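Long-range contacts in SsfX3 (Streptomyces sp. SF2575, PDB 3SKV), which probably transfers a salicylyl group onto a tetracycline intermediate during antibiotic biosynthesis, as a GDSL/SGNH-type acyltransferase with an added jelly-roll domain: residues 32-37 against 167-172; 186-191 against 207-212; 245-250 against 379-384. The protein carries 1 engineered substitution. All coordinates share one frame; numbering follows the deposited sequence.

Interaction 1: 32-37 against 167-172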
loop_
_atom_site.group_PDB
_atom_site.type_symbol
_atom_site.label_atom_id
_atom_site.label_comp_id
_atom_site.label_asym_id
_atom_site.label_seq_id
_atom_site.Cartn_x
_atom_site.Cartn_y
_atom_site.Cartn_z
ATOM N N ASP A 32 10.474 23.719 -23.394
ATOM C CA ASP A 32 9.921 22.911 -22.309
ATOM C C ASP A 32 10.842 22.788 -21.110
ATOM O O ASP A 32 12.066 22.706 -21.264
ATOM C CB ASP A 32 9.523 21.511 -22.805
ATOM C CG ASP A 32 8.343 21.477 -23.762
ATOM O OD1 ASP A 32 7.672 22.541 -23.937
ATOM O OD2 ASP A 32 8.070 20.387 -24.326
ATOM N N ARG A 33 10.261 22.797 -19.913
ATOM C CA ARG A 33 11.058 22.676 -18.697
ATOM C C ARG A 33 11.312 21.179 -18.400
ATOM O O ARG A 33 10.370 20.431 -18.203
ATOM C CB ARG A 33 10.361 23.386 -17.527
ATOM C CG ARG A 33 11.279 23.561 -16.338
ATOM C CD ARG A 33 10.566 24.041 -15.100
ATOM N NE ARG A 33 11.476 23.995 -13.961
ATOM C CZ ARG A 33 11.367 24.755 -12.882
ATOM N NH1 ARG A 33 10.379 25.632 -12.779
ATOM N NH2 ARG A 33 12.251 24.649 -11.896
ATOM N N SER A 34 12.572 20.749 -18.442
ATOM C CA SER A 34 12.965 19.375 -18.153
ATOM C C SER A 34 13.300 19.262 -16.672
ATOM O O SER A 34 14.049 20.077 -16.148
ATOM C CB SER A 34 14.151 18.947 -19.001
ATOM O OG SER A 34 14.453 17.594 -18.696
ATOM N N VAL A 35 12.711 18.276 -15.998
ATOM C CA VAL A 35 12.872 18.080 -14.561
ATOM C C VAL A 35 13.430 16.699 -14.254
ATOM O O VAL A 35 12.843 15.690 -14.649
ATOM C CB VAL A 35 11.529 18.356 -13.795
ATOM C CG1 VAL A 35 11.692 18.177 -12.273
ATOM C CG2 VAL A 35 10.952 19.751 -14.141
ATOM N N SER A 36 14.547 16.650 -13.517
ATOM C CA SER A 36 15.126 15.370 -13.108
ATOM C C SER A 36 14.207 14.671 -12.108
ATOM O O SER A 36 13.630 15.354 -11.263
ATOM C CB SER A 36 16.497 15.575 -12.478
ATOM O OG SER A 36 16.904 14.400 -11.790
ATOM N N PRO A 37 14.078 13.324 -12.143
ATOM C CA PRO A 37 13.272 12.625 -11.119
ATOM C C PRO A 37 13.806 12.811 -9.677
ATOM O O PRO A 37 13.051 12.625 -8.721
ATOM C CB PRO A 37 13.346 11.160 -11.556
ATOM C CG PRO A 37 13.713 11.195 -12.974
ATOM C CD PRO A 37 14.673 12.345 -13.075
ATOM N N LEU A 167 11.306 6.089 -13.536
ATOM C CA LEU A 167 11.183 7.368 -14.268
ATOM C C LEU A 167 12.555 7.786 -14.721
ATOM O O LEU A 167 13.535 7.621 -13.987
ATOM C CB LEU A 167 10.704 8.557 -13.409
ATOM C CG LEU A 167 9.497 8.522 -12.524
ATOM C CD1 LEU A 167 9.794 7.747 -11.195
ATOM C CD2 LEU A 167 9.080 9.969 -12.192
ATOM N N ALA A 168 12.595 8.524 -15.808
ATOM C CA ALA A 168 13.840 9.098 -16.314
ATOM C C ALA A 168 13.739 10.633 -16.411
ATOM O O ALA A 168 14.750 11.321 -16.298
ATOM C CB ALA A 168 14.178 8.497 -17.672
ATOM N N GLU A 169 12.516 11.171 -16.579
ATOM C CA GLU A 169 12.308 12.609 -16.767
ATOM C C GLU A 169 10.868 13.027 -16.539
ATOM O O GLU A 169 9.941 12.255 -16.778
ATOM C CB GLU A 169 12.676 12.966 -18.221
ATOM C CG GLU A 169 12.922 14.441 -18.520
ATOM C CD GLU A 169 12.980 14.794 -19.997
ATOM O OE1 GLU A 169 12.806 13.892 -20.854
ATOM O OE2 GLU A 169 13.187 15.992 -20.295
ATOM N N VAL A 170 10.692 14.267 -16.093
ATOM C CA VAL A 170 9.413 14.936 -15.950
ATOM C C VAL A 170 9.527 16.185 -16.819
ATOM O O VAL A 170 10.553 16.877 -16.793
ATOM C CB VAL A 170 9.004 15.249 -14.494
ATOM C CG1 VAL A 170 7.686 16.031 -14.446
ATOM C CG2 VAL A 170 8.875 13.958 -13.678
ATOM N N ARG A 171 8.531 16.423 -17.657
ATOM C CA ARG A 171 8.549 17.617 -18.485
ATOM C C ARG A 171 7.320 18.455 -18.208
ATOM O O ARG A 171 6.245 17.919 -17.939
ATOM C CB ARG A 171 8.663 17.273 -19.967
ATOM C CG ARG A 171 10.090 17.069 -20.431
ATOM C CD ARG A 171 10.167 16.418 -21.806
ATOM N NE ARG A 171 9.260 17.065 -22.754
ATOM C CZ ARG A 171 8.283 16.436 -23.395
ATOM N NH1 ARG A 171 8.117 15.131 -23.248
ATOM N NH2 ARG A 171 7.491 17.102 -24.224
ATOM N N LEU A 172 7.492 19.768 -18.248
ATOM C CA LEU A 172 6.439 20.755 -17.998
ATOM C C LEU A 172 6.576 21.865 -19.030
ATOM O O LEU A 172 7.595 21.926 -19.750
ATOM C CB LEU A 172 6.555 21.354 -16.571
ATOM C CG LEU A 172 6.633 20.371 -15.396
ATOM C CD1 LEU A 172 7.078 21.070 -14.129
ATOM C CD2 LEU A 172 5.317 19.644 -15.187
#

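Interaction 2: 186-191 against 207-212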
loop_
_atom_site.group_PDB
_atom_site.type_symbol
_atom_site.label_atom_id
_atom_site.label_comp_id
_atom_site.label_asym_id
_atom_site.label_seq_id
_atom_site.Cartn_x
_atom_site.Cartn_y
_atom_site.Cartn_z
ATOM N N PRO A 186 -0.201 13.505 8.796
ATOM C CA PRO A 186 0.259 12.413 9.681
ATOM C C PRO A 186 0.555 11.156 8.861
ATOM O O PRO A 186 -0.102 10.894 7.853
ATOM C CB PRO A 186 -0.917 12.209 10.636
ATOM C CG PRO A 186 -1.795 13.425 10.464
ATOM C CD PRO A 186 -1.607 13.876 9.073
ATOM N N HIS A 187 1.549 10.393 9.287
ATOM C CA HIS A 187 1.958 9.189 8.578
ATOM C C HIS A 187 1.161 7.991 8.980
ATOM O O HIS A 187 1.025 7.701 10.177
ATOM C CB HIS A 187 3.456 8.900 8.764
ATOM C CG HIS A 187 4.328 9.924 8.145
ATOM N ND1 HIS A 187 4.724 9.819 6.828
ATOM C CD2 HIS A 187 4.843 11.055 8.674
ATOM C CE1 HIS A 187 5.467 10.890 6.593
ATOM N NE2 HIS A 187 5.574 11.659 7.677
ATOM N N TRP A 188 0.669 7.260 7.974
ATOM C CA TRP A 188 -0.046 6.025 8.209
ATOM C C TRP A 188 0.654 4.852 7.554
ATOM O O TRP A 188 0.701 4.768 6.326
ATOM C CB TRP A 188 -1.525 6.107 7.803
ATOM C CG TRP A 188 -2.253 4.795 7.924
ATOM C CD1 TRP A 188 -2.007 3.789 8.824
ATOM C CD2 TRP A 188 -3.323 4.335 7.089
ATOM N NE1 TRP A 188 -2.868 2.742 8.611
ATOM C CE2 TRP A 188 -3.696 3.052 7.557
ATOM C CE3 TRP A 188 -4.048 4.909 6.018
ATOM C CZ2 TRP A 188 -4.754 2.329 6.986
ATOM C CZ3 TRP A 188 -5.089 4.189 5.448
ATOM C CH2 TRP A 188 -5.424 2.908 5.920
ATOM N N ILE A 189 1.197 3.939 8.396
ATOM C CA ILE A 189 1.842 2.713 7.948
ATOM C C ILE A 189 0.856 1.559 8.036
ATOM O O ILE A 189 0.298 1.302 9.117
ATOM C CB ILE A 189 3.156 2.372 8.704
ATOM C CG1 ILE A 189 4.148 3.555 8.714
ATOM C CG2 ILE A 189 3.795 1.074 8.110
ATOM C CD1 ILE A 189 5.507 3.215 9.389
ATOM N N HIS A 190 0.638 0.855 6.897
ATOM C CA HIS A 190 -0.220 -0.325 6.897
ATOM C C HIS A 190 0.621 -1.546 6.478
ATOM O O HIS A 190 1.280 -1.531 5.435
ATOM C CB HIS A 190 -1.508 -0.181 6.061
ATOM C CG HIS A 190 -2.331 -1.432 6.078
ATOM N ND1 HIS A 190 -3.124 -1.769 7.184
ATOM C CD2 HIS A 190 -2.375 -2.449 5.178
ATOM C CE1 HIS A 190 -3.627 -2.966 6.913
ATOM N NE2 HIS A 190 -3.213 -3.412 5.707
ATOM N N TYR A 191 0.596 -2.589 7.325
ATOM C CA TYR A 191 1.314 -3.840 7.067
ATOM C C TYR A 191 0.360 -5.031 7.098
ATOM O O TYR A 191 -0.529 -5.089 7.928
ATOM C CB TYR A 191 2.442 -4.027 8.107
ATOM C CG TYR A 191 3.127 -5.370 8.050
ATOM C CD1 TYR A 191 4.160 -5.610 7.149
ATOM C CD2 TYR A 191 2.742 -6.407 8.891
ATOM C CE1 TYR A 191 4.762 -6.864 7.056
ATOM C CE2 TYR A 191 3.350 -7.661 8.818
ATOM C CZ TYR A 191 4.356 -7.884 7.897
ATOM O OH TYR A 191 4.993 -9.095 7.856
ATOM N N THR A 207 -7.869 2.374 -4.425
ATOM C CA THR A 207 -7.763 1.154 -3.616
ATOM C C THR A 207 -8.387 1.529 -2.265
ATOM O O THR A 207 -8.518 2.725 -1.969
ATOM C CB THR A 207 -6.304 0.665 -3.436
ATOM O OG1 THR A 207 -5.556 1.648 -2.730
ATOM C CG2 THR A 207 -5.611 0.340 -4.754
ATOM N N TRP A 208 -8.746 0.541 -1.432
ATOM C CA TRP A 208 -9.330 0.865 -0.137
ATOM C C TRP A 208 -8.353 1.728 0.669
ATOM O O TRP A 208 -8.782 2.715 1.267
ATOM C CB TRP A 208 -9.785 -0.392 0.601
ATOM C CG TRP A 208 -8.687 -1.254 1.146
ATOM C CD1 TRP A 208 -8.108 -2.328 0.545
ATOM C CD2 TRP A 208 -8.032 -1.098 2.414
ATOM N NE1 TRP A 208 -7.142 -2.863 1.366
ATOM C CE2 TRP A 208 -7.081 -2.131 2.523
ATOM C CE3 TRP A 208 -8.169 -0.184 3.473
ATOM C CZ2 TRP A 208 -6.287 -2.295 3.661
ATOM C CZ3 TRP A 208 -7.354 -0.313 4.576
ATOM C CH2 TRP A 208 -6.444 -1.372 4.680
ATOM N N LEU A 209 -7.041 1.389 0.624
ATOM C CA LEU A 209 -5.954 2.106 1.297
ATOM C C LEU A 209 -5.868 3.553 0.855
ATOM O O LEU A 209 -5.819 4.448 1.697
ATOM C CB LEU A 209 -4.616 1.414 0.997
ATOM C CG LEU A 209 -4.199 0.297 1.937
ATOM C CD1 LEU A 209 -2.984 -0.371 1.447
ATOM C CD2 LEU A 209 -3.936 0.824 3.359
ATOM N N ALA A 210 -5.866 3.784 -0.463
ATOM C CA ALA A 210 -5.804 5.114 -1.055
ATOM C C ALA A 210 -7.025 5.945 -0.650
ATOM O O ALA A 210 -6.858 7.069 -0.183
ATOM C CB ALA A 210 -5.711 5.001 -2.572
ATOM N N LEU A 211 -8.244 5.367 -0.765
ATOM C CA LEU A 211 -9.511 6.007 -0.414
ATOM C C LEU A 211 -9.573 6.320 1.074
ATOM O O LEU A 211 -10.047 7.396 1.443
ATOM C CB LEU A 211 -10.679 5.074 -0.776
ATOM C CG LEU A 211 -11.479 5.257 -2.072
ATOM C CD1 LEU A 211 -11.016 6.474 -2.975
ATOM C CD2 LEU A 211 -11.656 3.950 -2.778
ATOM N N ALA A 212 -9.126 5.384 1.927
ATOM C CA ALA A 212 -9.141 5.576 3.373
ATOM C C ALA A 212 -8.176 6.709 3.765
ATOM O O ALA A 212 -8.596 7.609 4.473
ATOM C CB ALA A 212 -8.788 4.277 4.099
#

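Interaction 3: 245-250 against 379-384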
loop_
_atom_site.group_PDB
_atom_site.type_symbol
_atom_site.label_atom_id
_atom_site.label_comp_id
_atom_site.label_asym_id
_atom_site.label_seq_id
_atom_site.Cartn_x
_atom_site.Cartn_y
_atom_site.Cartn_z
ATOM N N ALA A 245 5.812 7.493 11.728
ATOM C CA ALA A 245 4.450 6.966 11.834
ATOM C C ALA A 245 3.647 7.629 12.908
ATOM O O ALA A 245 4.097 7.756 14.056
ATOM C CB ALA A 245 4.489 5.468 12.094
ATOM N N ASP A 246 2.420 7.982 12.555
ATOM C CA ASP A 246 1.474 8.581 13.488
ATOM C C ASP A 246 0.340 7.612 13.748
ATOM O O ASP A 246 -0.362 7.780 14.729
ATOM C CB ASP A 246 0.964 9.912 12.958
ATOM C CG ASP A 246 2.070 10.923 12.863
ATOM O OD1 ASP A 246 2.443 11.495 13.918
ATOM O OD2 ASP A 246 2.619 11.101 11.749
ATOM N N LEU A 247 0.201 6.578 12.891
ATOM C CA LEU A 247 -0.798 5.504 12.953
ATOM C C LEU A 247 -0.196 4.284 12.279
ATOM O O LEU A 247 0.296 4.388 11.154
ATOM C CB LEU A 247 -2.067 5.920 12.193
ATOM C CG LEU A 247 -3.427 5.261 12.497
ATOM C CD1 LEU A 247 -4.180 4.879 11.229
ATOM C CD2 LEU A 247 -3.382 4.159 13.567
ATOM N N ILE A 248 -0.203 3.139 12.977
ATOM C CA ILE A 248 0.292 1.875 12.457
ATOM C C ILE A 248 -0.819 0.837 12.505
ATOM O O ILE A 248 -1.427 0.645 13.548
ATOM C CB ILE A 248 1.576 1.394 13.188
ATOM C CG1 ILE A 248 2.693 2.447 13.096
ATOM C CG2 ILE A 248 2.048 0.001 12.656
ATOM C CD1 ILE A 248 3.772 2.370 14.172
ATOM N N SER A 249 -1.063 0.147 11.389
ATOM C CA SER A 249 -2.051 -0.934 11.350
ATOM C C SER A 249 -1.416 -2.154 10.764
ATOM O O SER A 249 -0.712 -2.064 9.755
ATOM C CB SER A 249 -3.332 -0.535 10.607
ATOM O OG SER A 249 -3.135 0.048 9.330
ATOM N N LEU A 250 -1.591 -3.287 11.463
ATOM C CA LEU A 250 -1.057 -4.600 11.111
ATOM C C LEU A 250 -2.189 -5.598 10.988
ATOM O O LEU A 250 -2.923 -5.787 11.957
ATOM C CB LEU A 250 -0.080 -5.110 12.216
ATOM C CG LEU A 250 0.957 -4.126 12.825
ATOM C CD1 LEU A 250 1.633 -4.750 14.000
ATOM C CD2 LEU A 250 2.017 -3.700 11.798
ATOM N N GLY A 379 -10.924 4.981 18.530
ATOM C CA GLY A 379 -10.430 6.284 18.954
ATOM C C GLY A 379 -9.071 6.663 18.390
ATOM O O GLY A 379 -8.451 7.592 18.902
ATOM N N VAL A 380 -8.599 5.972 17.336
ATOM C CA VAL A 380 -7.310 6.251 16.698
ATOM C C VAL A 380 -7.476 7.271 15.555
ATOM O O VAL A 380 -6.502 7.906 15.145
ATOM C CB VAL A 380 -6.530 4.976 16.254
ATOM C CG1 VAL A 380 -6.351 3.997 17.412
ATOM C CG2 VAL A 380 -7.196 4.290 15.058
ATOM N N LEU A 381 -8.723 7.421 15.065
ATOM C CA LEU A 381 -9.116 8.326 14.000
ATOM C C LEU A 381 -10.067 9.368 14.573
ATOM O O LEU A 381 -10.974 8.993 15.326
ATOM C CB LEU A 381 -9.802 7.531 12.875
ATOM C CG LEU A 381 -9.049 7.364 11.561
ATOM C CD1 LEU A 381 -7.564 7.161 11.767
ATOM C CD2 LEU A 381 -9.658 6.264 10.718
ATOM N N PRO A 382 -9.885 10.680 14.277
ATOM C CA PRO A 382 -8.851 11.292 13.411
ATOM C C PRO A 382 -7.481 11.318 14.078
ATOM O O PRO A 382 -7.400 11.128 15.285
ATOM C CB PRO A 382 -9.397 12.705 13.180
ATOM C CG PRO A 382 -10.154 13.012 14.437
ATOM C CD PRO A 382 -10.797 11.704 14.827
ATOM N N VAL A 383 -6.416 11.589 13.306
ATOM C CA VAL A 383 -5.047 11.620 13.842
ATOM C C VAL A 383 -4.659 13.018 14.356
ATOM O O VAL A 383 -4.122 13.138 15.470
ATOM C CB VAL A 383 -4.014 10.974 12.885
ATOM C CG1 VAL A 383 -2.632 10.946 13.512
ATOM C CG2 VAL A 383 -4.444 9.560 12.504
ATOM N N ARG A 384 -4.969 14.071 13.569
ATOM C CA ARG A 384 -4.721 15.473 13.950
ATOM C C ARG A 384 -5.909 16.375 13.587
ATOM O O ARG A 384 -7.044 16.118 13.996
ATOM C CB ARG A 384 -3.422 16.018 13.329
ATOM C CG ARG A 384 -2.180 15.810 14.188
ATOM C CD ARG A 384 -1.022 16.654 13.681
ATOM N NE ARG A 384 0.261 16.236 14.252
ATOM C CZ ARG A 384 1.417 16.869 14.065
ATOM N NH1 ARG A 384 1.469 17.969 13.322
ATOM N NH2 ARG A 384 2.530 16.410 14.623
#

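Interaction 1: 32-37 against 167-172
In the jelly-roll part of SsfX3, Arg33, Ser34 and Val35 form an edge strand that runs antiparallel to the second half of strand 164-172. Two hydrogen-bonded pairs, Arg33 with Leu172 and Val35 with Val170, flank the non-hydrogen-bonded pair of Ser34 and Arg171. Val35 N reaches Val170 O at 2.7 Å, and Val170 N returns the bond to Val35 O. On the face bearing Val35, its CG2 meets Leu172 CD1 at 4.1 Å while its CB lies against Val170 CB. On the opposite face the side chains of Ser34, Glu169 and Arg171 are polar. Ser34 turns its hydroxyl anti to the backbone N (chi1 -178°), from where OG donates to Glu169 OE2 at 2.6 Å, meeting the carboxylate on its anti side and 21° out of its plane. Replacing Glu169 with an alanine would probably leave the Ser34 hydroxyl without this acceptor and free to rotate. At the strand entrance Asp32 OD2 approaches the edge of the Arg171 guanidinium in a salt bridge whose hydrogen bond is weak, 3.3 Å from NH2 but nearly straight; Glu142 makes a second salt bridge, with NH1. Where the chain turns a corner at Ala168, Pro37 CD lies 3.4 Å from Ala168 O and Pro37 CG packs on Leu167 CB at 4.0 Å. Strand 164-172 lies between 33-35 and 96-103, and 33-35 ends this antiparallel sheet as a jelly-roll edge strand.

Interaction 2: 186-191 against 207-212
Trp188 extends its indole from the strand toward helix 208-216, and the far rim of its six-membered ring makes the contact. CH2 lies 3.6 Å from Leu209 CD2 and 4.0 Å from Trp208 CZ3, the latter near the plane of the Trp188 ring, while the neighbouring CZ3 rests on the methyl of Ala212 at 3.9 Å. The two indoles cross at about a right angle. At the other end of the ring system, NE1 is held by Ser249 on the adjacent strand 247-252, which fixes how the indole is turned. Strand 187-192, helix 208-216 and strand 219-223 form a beta-alpha-beta unit of the GDSL/SGNH fold, and the helix segment runs nearly antiparallel to the strand (160° between their directions), packed over one face of the sheet. Two residues on, His190 points to the same side. With CG anti to the backbone N (chi1 179°), its imidazole stands out from the sheet and offers a face to Trp208, whose CH2 sits 3.9 Å above the ring, over its centre. The stack is T-shaped, with centroids 5.2 Å apart and planes at 83°. Leu209 CD2 also packs against His190 CB at 3.8 Å, the same methyl touching both aromatic side chains of the strand. Both imidazole nitrogens are engaged, NE2 with Asp193 and ND1 with Ser249, whose OG also meets Trp188 NE1.

Interaction 3: 245-250 against 379-384
Leu247 spreads its two methyl branches against the chain segment that follows helix 361-377, crossing both Val380 and Leu381 at about a right angle. CD2 meets Val380 CG2 at 4.1 Å, and CD1 meets Leu381 CD1 at the same separation. CG of Leu247 lies anti to the backbone N (chi1 -158°), which carries the branched end toward Val380 and Leu381, one methyl meeting each. Closer to the backbone, Leu247 CB has a looser neighbour in Val383 CG2, 4.4 Å away. The leucine is therefore touched by three residues of the terminal segment, spaced along a bend that includes the cis peptide bond before Pro382.

Val383 bridges to a second residue of the strand entrance. Its CG1, anti to the backbone N (chi1 -176°), packs on Asp246 CB at 3.8 Å, so it is the methylene of the aspartate that is used here. The carboxylate is engaged differently: OD2 accepts from the backbone N of His187 on the neighbouring strand. The side-chain contacts are carbon on carbon, and those of Val380 and Leu381 are buried, whereas Asp246 and Val383 lie nearer the surface. Gly379, with positive phi, ends helix 361-377 in a Schellman motif and starts the turn that brings Val380 to the sheet. The C-terminal segment thus packs against the start of strand 247-252, with Met375 of helix 361-377 touching Leu247, Val380 and Leu381, Val380 also on Val287 of strand 286-290, and Val383 on Pro186 before strand 187-192.

In the fold
The three contacts follow one another along the chain: interaction 1 closes before interaction 2 opens, and interaction 2 before interaction 3. Interaction 1 belongs to the antiparallel jelly-roll region; its centre is about 28 Å from that of interaction 2 and about 35 Å from that of interaction 3, and it touches neither. Interactions 2 and 3, with centres about 10 Å apart, share the parallel sheet of the GDSL/SGNH domain, in which strands 187-192 and 247-252 are neighbours. There His187 O lies 2.8 Å from Asp246 N, a probable hydrogen bond. The chain thus appears to combine a jelly-roll region with a GDSL/SGNH domain that probably carries the acyltransferase activity and whose C-terminal end packs back on its central sheet.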